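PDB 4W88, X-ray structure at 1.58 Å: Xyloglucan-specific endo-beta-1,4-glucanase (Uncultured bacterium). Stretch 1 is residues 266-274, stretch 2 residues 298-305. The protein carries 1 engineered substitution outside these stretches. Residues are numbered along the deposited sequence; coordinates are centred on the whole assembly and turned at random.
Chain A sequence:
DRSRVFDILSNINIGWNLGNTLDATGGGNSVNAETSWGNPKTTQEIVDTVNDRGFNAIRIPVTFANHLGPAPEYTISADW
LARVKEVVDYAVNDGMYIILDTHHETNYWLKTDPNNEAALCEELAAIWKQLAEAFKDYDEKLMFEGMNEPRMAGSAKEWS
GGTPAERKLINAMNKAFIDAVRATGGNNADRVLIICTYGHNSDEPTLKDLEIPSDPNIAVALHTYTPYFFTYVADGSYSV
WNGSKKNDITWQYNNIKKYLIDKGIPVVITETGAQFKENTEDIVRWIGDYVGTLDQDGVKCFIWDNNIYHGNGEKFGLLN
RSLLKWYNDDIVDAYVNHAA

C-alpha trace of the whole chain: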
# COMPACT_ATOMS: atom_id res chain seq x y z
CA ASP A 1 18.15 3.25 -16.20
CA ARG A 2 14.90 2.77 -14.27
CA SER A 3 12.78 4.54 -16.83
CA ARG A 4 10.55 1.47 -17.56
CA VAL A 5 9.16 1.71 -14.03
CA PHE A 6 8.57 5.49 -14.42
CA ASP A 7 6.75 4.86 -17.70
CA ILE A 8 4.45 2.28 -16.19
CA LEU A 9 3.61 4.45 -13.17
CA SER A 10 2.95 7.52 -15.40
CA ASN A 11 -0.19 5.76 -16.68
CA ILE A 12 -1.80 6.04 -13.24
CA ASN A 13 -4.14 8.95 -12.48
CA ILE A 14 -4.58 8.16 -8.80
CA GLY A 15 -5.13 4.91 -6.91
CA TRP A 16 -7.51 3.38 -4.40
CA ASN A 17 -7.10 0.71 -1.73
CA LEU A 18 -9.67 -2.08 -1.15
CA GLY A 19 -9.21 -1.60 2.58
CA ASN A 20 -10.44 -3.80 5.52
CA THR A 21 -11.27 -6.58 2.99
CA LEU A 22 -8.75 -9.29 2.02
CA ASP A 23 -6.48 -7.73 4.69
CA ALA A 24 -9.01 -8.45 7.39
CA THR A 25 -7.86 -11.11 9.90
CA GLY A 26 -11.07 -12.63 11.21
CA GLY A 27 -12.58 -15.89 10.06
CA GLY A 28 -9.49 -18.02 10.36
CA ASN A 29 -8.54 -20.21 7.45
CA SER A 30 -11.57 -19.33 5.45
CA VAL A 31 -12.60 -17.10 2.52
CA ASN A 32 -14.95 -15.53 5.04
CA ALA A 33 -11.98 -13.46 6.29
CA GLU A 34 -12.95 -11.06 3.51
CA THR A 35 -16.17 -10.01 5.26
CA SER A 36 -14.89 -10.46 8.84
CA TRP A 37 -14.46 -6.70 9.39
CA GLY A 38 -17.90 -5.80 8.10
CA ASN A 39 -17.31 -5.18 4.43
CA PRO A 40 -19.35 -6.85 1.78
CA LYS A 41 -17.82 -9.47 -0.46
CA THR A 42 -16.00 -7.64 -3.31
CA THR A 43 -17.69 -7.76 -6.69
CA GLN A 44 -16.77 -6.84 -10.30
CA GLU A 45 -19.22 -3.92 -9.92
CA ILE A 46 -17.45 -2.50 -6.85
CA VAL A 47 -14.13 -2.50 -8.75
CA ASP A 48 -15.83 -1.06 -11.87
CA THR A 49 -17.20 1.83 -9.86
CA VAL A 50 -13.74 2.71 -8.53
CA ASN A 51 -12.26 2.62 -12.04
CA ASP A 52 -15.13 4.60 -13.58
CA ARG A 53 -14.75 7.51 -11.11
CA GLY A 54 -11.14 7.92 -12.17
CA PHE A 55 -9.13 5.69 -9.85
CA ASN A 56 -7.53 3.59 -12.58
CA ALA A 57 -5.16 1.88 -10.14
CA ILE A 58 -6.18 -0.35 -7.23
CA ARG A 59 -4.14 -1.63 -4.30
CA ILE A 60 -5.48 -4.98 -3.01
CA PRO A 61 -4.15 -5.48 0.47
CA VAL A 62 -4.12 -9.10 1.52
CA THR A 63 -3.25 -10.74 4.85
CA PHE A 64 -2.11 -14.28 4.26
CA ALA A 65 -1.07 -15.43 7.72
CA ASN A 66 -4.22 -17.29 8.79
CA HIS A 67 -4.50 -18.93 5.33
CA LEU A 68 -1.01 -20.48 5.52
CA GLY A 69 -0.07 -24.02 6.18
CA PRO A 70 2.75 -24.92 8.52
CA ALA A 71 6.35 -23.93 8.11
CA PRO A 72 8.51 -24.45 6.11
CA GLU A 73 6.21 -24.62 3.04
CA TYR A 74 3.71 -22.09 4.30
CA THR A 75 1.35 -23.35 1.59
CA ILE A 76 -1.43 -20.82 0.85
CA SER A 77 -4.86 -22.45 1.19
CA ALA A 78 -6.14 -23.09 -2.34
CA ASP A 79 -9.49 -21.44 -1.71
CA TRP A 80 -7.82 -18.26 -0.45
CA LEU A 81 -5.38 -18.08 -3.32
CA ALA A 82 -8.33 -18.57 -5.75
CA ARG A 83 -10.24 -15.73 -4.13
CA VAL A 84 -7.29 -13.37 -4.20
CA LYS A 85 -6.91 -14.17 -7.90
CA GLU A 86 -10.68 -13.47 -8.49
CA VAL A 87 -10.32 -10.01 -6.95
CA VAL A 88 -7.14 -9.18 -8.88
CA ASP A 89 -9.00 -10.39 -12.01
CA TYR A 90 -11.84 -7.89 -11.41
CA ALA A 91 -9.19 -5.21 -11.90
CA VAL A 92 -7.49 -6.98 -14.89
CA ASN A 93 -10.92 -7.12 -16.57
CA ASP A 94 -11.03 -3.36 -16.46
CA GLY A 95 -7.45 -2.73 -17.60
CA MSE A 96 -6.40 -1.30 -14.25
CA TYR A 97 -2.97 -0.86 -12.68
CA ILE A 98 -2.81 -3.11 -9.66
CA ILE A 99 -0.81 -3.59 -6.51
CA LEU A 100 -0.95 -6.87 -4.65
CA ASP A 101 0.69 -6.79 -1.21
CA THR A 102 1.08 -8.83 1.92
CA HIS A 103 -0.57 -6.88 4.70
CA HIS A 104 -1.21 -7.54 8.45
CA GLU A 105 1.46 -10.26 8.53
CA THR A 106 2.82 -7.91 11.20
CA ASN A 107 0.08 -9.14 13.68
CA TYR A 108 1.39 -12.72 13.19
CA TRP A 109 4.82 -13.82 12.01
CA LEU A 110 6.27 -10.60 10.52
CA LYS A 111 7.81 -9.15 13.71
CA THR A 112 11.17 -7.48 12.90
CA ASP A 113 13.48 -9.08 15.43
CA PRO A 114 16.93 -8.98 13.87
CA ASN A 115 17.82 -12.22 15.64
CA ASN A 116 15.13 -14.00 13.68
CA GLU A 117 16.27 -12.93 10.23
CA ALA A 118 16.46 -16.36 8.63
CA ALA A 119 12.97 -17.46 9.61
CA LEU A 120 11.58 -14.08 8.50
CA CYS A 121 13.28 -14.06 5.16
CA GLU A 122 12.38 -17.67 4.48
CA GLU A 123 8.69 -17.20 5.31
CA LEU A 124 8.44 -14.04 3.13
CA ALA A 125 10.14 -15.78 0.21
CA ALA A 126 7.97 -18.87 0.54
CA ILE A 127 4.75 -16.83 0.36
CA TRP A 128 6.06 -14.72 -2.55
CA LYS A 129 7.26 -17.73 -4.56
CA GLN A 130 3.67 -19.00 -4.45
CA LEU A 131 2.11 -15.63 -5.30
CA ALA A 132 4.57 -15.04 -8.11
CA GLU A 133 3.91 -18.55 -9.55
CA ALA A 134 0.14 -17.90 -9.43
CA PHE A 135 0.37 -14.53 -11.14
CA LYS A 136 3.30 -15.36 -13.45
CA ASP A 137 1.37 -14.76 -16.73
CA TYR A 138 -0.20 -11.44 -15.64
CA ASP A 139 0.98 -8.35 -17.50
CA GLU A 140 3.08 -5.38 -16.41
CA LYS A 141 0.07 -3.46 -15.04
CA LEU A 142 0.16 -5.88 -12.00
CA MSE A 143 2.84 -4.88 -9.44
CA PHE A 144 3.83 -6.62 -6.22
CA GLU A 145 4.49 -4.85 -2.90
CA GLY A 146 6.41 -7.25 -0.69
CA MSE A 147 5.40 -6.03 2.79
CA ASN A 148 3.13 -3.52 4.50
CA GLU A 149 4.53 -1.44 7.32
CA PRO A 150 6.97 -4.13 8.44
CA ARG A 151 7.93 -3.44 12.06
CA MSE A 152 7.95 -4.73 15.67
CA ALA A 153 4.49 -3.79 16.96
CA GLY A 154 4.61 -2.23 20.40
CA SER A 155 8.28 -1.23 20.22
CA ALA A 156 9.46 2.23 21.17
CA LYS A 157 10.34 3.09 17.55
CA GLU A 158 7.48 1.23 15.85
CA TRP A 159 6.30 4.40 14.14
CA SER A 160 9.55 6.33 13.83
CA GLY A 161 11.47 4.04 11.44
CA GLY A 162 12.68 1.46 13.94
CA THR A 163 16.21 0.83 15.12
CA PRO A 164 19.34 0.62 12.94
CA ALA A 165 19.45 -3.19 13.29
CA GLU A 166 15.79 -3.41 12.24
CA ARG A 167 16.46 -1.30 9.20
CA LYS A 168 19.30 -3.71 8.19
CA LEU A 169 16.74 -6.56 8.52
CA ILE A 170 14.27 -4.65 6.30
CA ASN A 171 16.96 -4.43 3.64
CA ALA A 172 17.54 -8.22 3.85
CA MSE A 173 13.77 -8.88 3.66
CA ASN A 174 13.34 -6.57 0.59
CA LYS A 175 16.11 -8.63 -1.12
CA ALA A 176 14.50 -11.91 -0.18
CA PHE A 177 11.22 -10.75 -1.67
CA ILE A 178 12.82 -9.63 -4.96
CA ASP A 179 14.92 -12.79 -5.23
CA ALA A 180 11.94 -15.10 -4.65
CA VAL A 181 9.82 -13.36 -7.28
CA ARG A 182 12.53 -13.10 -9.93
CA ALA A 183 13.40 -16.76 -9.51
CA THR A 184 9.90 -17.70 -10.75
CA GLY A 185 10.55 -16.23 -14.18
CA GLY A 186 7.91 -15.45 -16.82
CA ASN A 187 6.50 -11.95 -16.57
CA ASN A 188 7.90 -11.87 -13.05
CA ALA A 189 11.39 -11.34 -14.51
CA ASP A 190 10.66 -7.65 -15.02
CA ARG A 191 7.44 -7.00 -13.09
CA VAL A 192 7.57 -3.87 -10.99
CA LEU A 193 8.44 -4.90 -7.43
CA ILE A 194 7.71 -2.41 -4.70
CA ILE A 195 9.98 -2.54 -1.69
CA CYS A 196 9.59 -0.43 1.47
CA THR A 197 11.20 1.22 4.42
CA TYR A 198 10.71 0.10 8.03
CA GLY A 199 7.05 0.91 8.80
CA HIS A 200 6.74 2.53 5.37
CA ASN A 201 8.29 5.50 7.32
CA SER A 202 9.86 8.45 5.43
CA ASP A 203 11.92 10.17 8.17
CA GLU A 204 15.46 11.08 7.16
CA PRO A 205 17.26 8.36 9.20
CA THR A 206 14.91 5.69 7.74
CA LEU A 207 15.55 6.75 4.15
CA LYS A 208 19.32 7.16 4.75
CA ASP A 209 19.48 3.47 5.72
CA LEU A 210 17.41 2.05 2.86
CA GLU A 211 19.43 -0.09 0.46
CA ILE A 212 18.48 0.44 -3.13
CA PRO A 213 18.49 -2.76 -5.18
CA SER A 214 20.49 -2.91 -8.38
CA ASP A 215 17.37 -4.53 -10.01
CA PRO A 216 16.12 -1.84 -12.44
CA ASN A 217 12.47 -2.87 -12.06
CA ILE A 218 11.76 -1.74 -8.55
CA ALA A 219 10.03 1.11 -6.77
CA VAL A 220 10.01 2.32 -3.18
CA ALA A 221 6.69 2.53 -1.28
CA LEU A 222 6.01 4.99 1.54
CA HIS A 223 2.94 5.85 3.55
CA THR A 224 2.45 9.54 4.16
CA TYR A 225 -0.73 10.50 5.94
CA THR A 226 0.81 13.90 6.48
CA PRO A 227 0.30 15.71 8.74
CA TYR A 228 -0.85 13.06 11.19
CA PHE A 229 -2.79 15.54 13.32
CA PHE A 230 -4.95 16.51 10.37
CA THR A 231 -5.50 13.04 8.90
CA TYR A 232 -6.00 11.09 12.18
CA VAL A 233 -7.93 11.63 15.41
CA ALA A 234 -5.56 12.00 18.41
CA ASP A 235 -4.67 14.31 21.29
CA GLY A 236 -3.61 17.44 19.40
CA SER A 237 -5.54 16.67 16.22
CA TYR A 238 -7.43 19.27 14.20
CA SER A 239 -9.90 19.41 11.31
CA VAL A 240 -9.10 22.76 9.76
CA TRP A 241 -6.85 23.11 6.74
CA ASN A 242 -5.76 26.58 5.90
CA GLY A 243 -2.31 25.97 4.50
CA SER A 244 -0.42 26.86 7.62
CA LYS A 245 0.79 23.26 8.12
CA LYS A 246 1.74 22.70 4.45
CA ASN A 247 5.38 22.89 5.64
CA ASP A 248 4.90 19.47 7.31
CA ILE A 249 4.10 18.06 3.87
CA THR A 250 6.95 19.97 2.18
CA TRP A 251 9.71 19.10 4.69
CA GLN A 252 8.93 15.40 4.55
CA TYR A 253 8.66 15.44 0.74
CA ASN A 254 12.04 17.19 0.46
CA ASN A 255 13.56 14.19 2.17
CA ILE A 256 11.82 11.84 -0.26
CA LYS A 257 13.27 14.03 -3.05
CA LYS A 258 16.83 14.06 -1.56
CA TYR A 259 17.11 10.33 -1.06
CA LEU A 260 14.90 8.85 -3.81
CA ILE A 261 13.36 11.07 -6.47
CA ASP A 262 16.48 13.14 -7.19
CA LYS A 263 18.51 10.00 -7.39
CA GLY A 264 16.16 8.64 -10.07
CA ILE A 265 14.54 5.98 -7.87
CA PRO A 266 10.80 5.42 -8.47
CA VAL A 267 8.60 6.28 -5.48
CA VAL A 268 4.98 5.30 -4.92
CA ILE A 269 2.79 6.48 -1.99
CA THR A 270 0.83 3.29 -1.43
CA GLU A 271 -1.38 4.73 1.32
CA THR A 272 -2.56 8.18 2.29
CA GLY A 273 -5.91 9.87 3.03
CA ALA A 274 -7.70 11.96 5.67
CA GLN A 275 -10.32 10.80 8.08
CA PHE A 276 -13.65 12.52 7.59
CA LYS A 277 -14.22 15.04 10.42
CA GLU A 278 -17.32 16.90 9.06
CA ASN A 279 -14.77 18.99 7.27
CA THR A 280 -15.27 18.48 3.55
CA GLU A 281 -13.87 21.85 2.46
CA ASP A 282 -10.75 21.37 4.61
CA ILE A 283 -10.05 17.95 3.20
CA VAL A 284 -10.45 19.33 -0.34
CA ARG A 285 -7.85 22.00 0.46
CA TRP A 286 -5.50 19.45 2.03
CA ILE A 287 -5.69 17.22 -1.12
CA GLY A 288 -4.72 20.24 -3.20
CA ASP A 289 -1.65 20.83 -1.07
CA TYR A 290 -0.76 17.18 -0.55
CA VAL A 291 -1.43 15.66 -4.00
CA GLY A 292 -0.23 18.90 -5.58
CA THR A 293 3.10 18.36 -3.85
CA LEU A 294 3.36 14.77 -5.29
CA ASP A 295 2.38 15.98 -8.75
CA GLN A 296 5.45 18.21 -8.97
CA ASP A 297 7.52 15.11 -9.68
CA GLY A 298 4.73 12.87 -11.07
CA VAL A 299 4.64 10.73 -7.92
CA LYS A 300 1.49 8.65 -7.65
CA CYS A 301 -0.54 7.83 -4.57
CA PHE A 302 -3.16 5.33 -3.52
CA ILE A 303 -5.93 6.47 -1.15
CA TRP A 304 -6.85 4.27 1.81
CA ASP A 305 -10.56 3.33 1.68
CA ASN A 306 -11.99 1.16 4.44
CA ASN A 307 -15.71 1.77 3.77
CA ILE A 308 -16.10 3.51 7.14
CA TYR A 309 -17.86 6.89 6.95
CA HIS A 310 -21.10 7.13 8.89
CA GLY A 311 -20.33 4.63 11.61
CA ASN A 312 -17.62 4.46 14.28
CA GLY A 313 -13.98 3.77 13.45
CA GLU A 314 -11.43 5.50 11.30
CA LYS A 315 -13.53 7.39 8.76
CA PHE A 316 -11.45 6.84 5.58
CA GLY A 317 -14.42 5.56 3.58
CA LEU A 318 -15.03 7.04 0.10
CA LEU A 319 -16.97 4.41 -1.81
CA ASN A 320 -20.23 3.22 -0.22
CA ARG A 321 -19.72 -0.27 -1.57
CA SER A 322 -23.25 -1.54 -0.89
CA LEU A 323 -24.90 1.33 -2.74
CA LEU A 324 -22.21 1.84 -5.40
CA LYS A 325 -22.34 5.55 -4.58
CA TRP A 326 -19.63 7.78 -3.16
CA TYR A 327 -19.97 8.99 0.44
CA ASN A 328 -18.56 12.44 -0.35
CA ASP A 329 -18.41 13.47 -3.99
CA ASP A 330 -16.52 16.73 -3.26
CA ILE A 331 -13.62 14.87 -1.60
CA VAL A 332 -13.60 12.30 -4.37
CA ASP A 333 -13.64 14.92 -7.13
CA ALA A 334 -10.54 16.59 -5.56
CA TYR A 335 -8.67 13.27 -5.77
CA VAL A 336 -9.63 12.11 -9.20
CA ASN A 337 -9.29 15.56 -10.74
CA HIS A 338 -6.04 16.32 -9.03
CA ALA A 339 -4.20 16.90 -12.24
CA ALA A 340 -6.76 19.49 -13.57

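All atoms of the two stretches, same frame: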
# COMPACT_ATOMS: atom_id res chain seq x y z
N PRO A 266 12.23 5.29 -8.50
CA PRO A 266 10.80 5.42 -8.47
C PRO A 266 10.24 5.33 -7.04
O PRO A 266 10.63 4.45 -6.28
CB PRO A 266 10.31 4.23 -9.33
CG PRO A 266 11.39 4.03 -10.31
CD PRO A 266 12.64 4.26 -9.47
N VAL A 267 9.32 6.25 -6.73
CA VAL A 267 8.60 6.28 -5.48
C VAL A 267 7.11 6.25 -5.71
O VAL A 267 6.59 6.93 -6.62
CB VAL A 267 8.95 7.54 -4.66
CG1 VAL A 267 8.17 7.60 -3.36
CG2 VAL A 267 10.40 7.46 -4.34
N VAL A 268 6.43 5.45 -4.90
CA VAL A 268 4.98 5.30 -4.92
C VAL A 268 4.45 5.46 -3.48
O VAL A 268 4.93 4.81 -2.54
CB VAL A 268 4.48 3.91 -5.48
CG1 VAL A 268 2.95 4.02 -5.63
CG2 VAL A 268 5.07 3.60 -6.80
N ILE A 269 3.49 6.36 -3.28
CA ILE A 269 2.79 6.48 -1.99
C ILE A 269 1.61 5.48 -1.96
O ILE A 269 0.55 5.78 -2.50
CB ILE A 269 2.34 7.91 -1.69
CG1 ILE A 269 3.51 8.91 -1.84
CG2 ILE A 269 1.69 7.94 -0.36
CD1 ILE A 269 4.70 8.67 -0.94
N THR A 270 1.80 4.32 -1.32
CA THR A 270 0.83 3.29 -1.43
C THR A 270 -0.33 3.41 -0.47
O THR A 270 -1.32 2.68 -0.61
CB THR A 270 1.47 1.87 -1.42
OG1 THR A 270 2.19 1.65 -0.19
CG2 THR A 270 2.40 1.71 -2.63
N GLU A 271 -0.22 4.34 0.50
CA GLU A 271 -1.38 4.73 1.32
C GLU A 271 -1.22 6.19 1.77
O GLU A 271 -0.14 6.64 2.14
CB GLU A 271 -1.53 3.90 2.60
CG GLU A 271 -1.94 2.44 2.46
CD GLU A 271 -2.02 1.74 3.77
OE1 GLU A 271 -2.30 2.43 4.81
OE2 GLU A 271 -1.90 0.49 3.80
N THR A 272 -2.34 6.90 1.67
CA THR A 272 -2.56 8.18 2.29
C THR A 272 -4.08 8.42 2.31
O THR A 272 -4.88 7.59 1.84
CB THR A 272 -1.81 9.30 1.54
OG1 THR A 272 -1.86 10.54 2.32
CG2 THR A 272 -2.38 9.50 0.15
N GLY A 273 -4.49 9.54 2.89
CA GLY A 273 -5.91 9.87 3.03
C GLY A 273 -6.13 10.69 4.29
O GLY A 273 -5.19 10.92 5.06
N ALA A 274 -7.36 11.19 4.50
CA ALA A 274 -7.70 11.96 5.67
C ALA A 274 -9.03 11.49 6.21
O ALA A 274 -9.97 11.35 5.49
CB ALA A 274 -7.78 13.41 5.25
N GLY A 298 5.53 13.97 -10.52
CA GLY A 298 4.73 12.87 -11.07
C GLY A 298 4.68 11.63 -10.18
O GLY A 298 4.55 10.47 -10.69
N VAL A 299 4.75 11.85 -8.87
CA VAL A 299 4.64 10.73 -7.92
C VAL A 299 3.18 10.41 -7.72
O VAL A 299 2.35 11.32 -7.54
CB VAL A 299 5.34 11.09 -6.58
CG1 VAL A 299 5.14 10.00 -5.53
CG2 VAL A 299 6.82 11.34 -6.83
N LYS A 300 2.86 9.13 -7.77
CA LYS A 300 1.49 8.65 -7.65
C LYS A 300 1.18 8.20 -6.22
O LYS A 300 2.10 7.77 -5.48
CB LYS A 300 1.25 7.52 -8.64
CG LYS A 300 1.66 7.87 -10.08
CD LYS A 300 0.82 9.04 -10.63
CE LYS A 300 1.28 9.39 -12.03
NZ LYS A 300 0.46 10.54 -12.43
N CYS A 301 -0.10 8.29 -5.86
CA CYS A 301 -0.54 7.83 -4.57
C CYS A 301 -1.78 6.97 -4.72
O CYS A 301 -2.53 7.06 -5.72
CB CYS A 301 -0.81 9.01 -3.60
SG CYS A 301 -2.12 10.13 -4.03
N PHE A 302 -2.00 6.18 -3.67
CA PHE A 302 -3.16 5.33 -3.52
C PHE A 302 -3.88 5.68 -2.22
O PHE A 302 -3.28 5.62 -1.13
CB PHE A 302 -2.74 3.84 -3.48
CG PHE A 302 -2.24 3.27 -4.77
CD1 PHE A 302 -1.03 3.70 -5.33
CD2 PHE A 302 -2.96 2.30 -5.44
CE1 PHE A 302 -0.58 3.18 -6.54
CE2 PHE A 302 -2.50 1.79 -6.65
CZ PHE A 302 -1.34 2.24 -7.22
N ILE A 303 -5.16 5.98 -2.31
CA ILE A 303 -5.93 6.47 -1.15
C ILE A 303 -6.47 5.27 -0.37
O ILE A 303 -7.01 4.32 -0.95
CB ILE A 303 -7.09 7.41 -1.63
CG1 ILE A 303 -6.57 8.50 -2.53
CG2 ILE A 303 -7.85 7.93 -0.42
CD1 ILE A 303 -5.36 9.28 -1.93
N TRP A 304 -6.30 5.29 0.96
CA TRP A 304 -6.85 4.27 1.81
C TRP A 304 -8.40 4.38 1.98
O TRP A 304 -8.91 5.45 2.37
CB TRP A 304 -6.19 4.33 3.19
CG TRP A 304 -6.70 3.20 4.04
CD1 TRP A 304 -7.51 3.27 5.15
CD2 TRP A 304 -6.34 1.81 3.88
NE1 TRP A 304 -7.74 2.00 5.64
CE2 TRP A 304 -7.01 1.09 4.90
CE3 TRP A 304 -5.55 1.13 2.96
CZ2 TRP A 304 -6.91 -0.31 5.00
CZ3 TRP A 304 -5.42 -0.20 3.09
CH2 TRP A 304 -6.09 -0.92 4.08
N ASP A 305 -9.14 3.35 1.58
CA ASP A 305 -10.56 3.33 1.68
C ASP A 305 -11.04 2.06 2.37
O ASP A 305 -11.06 0.97 1.79
CB ASP A 305 -11.21 3.51 0.30
CG ASP A 305 -12.73 3.65 0.37
OD1 ASP A 305 -13.36 3.24 1.41
OD2 ASP A 305 -13.31 4.20 -0.63
O HOH W 1 4.66 7.01 -8.44

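Two neighbouring strands run side by side in the same direction, their axes 30° apart, and four backbone hydrogen bonds, one of them weak, mark the register. Ile269 is the anchor: its N donates to Lys300 O at 3.0 Å, and its O accepts from Phe302 N at 2.8 Å, so one residue is clasped by the two neighbours of Cys301, as parallel pairing requires. Further along, Thr272 N reaches Phe302 O through a weak bond of 3.2 Å, while Trp304 N closes well on Thr272 O at 2.8 Å. From the bonds of Ile269 to those of Thr272 the first strand takes three steps, while the second takes two, from the Lys300 O and Phe302 N pair to the Phe302 O and Trp304 N pair. Thr270, with phi/psi of -84/-10, departs from extended geometry there. At the other end the strands part: Val267 O and Lys300 N stand 4.5 Å apart, and a water fills the gap, donating to Val267 O (2.7 Å) and accepting from Lys300 N (2.9 Å).

Ile269, Cys301, Thr272 and Ile303 share one face of the sheet. Ile269 and Cys301 meet at their roots, CB to CB at 3.8 Å; the isoleucine, m at both chi1 and chi2, then leads its end away from the other strand, yet its CG1 still lies 4.2 Å from Val299 CG1. Val299, a t rotamer pointing toward the first strand, also packs its CG1 3.6 Å from Val267 O. Ile303 is likewise m, m, but its end comes nearer, bringing CD1 to 3.6 Å from Thr272 CG2. The t rotamer of Thr272 serves both needs: the methyl joins this apolar contact, while OG1 is hydrogen-bonded elsewhere in the structure. The same m, m pair leans the two isoleucines in much the same direction; since they stand on different strands, that lean carries Ile269 away from its partner strand and brings Ile303 toward its own.

Val268 and Lys300 point to the other face. Val268, t, sets CG1 3.7 Å from Phe302 CE1; Phe302, at chi1 -70° (m), lays its ring alongside the first strand, with Ile269 O near the plane at its edge and Thr270 O 3.4 Å from Phe302 CB. Lys300 bends away through two m angles before extending, and its amine is bonded elsewhere.

Glu271 starts away from the second strand, but its OE2 comes 3.7 Å from Trp304 CZ3, a contact with the indole and no hydrogen bond; both carboxylate oxygens are satisfied elsewhere. Gly273 is dictated by its backbone: at phi/psi 149/174 a CB would jam against the preceding carbonyl oxygen.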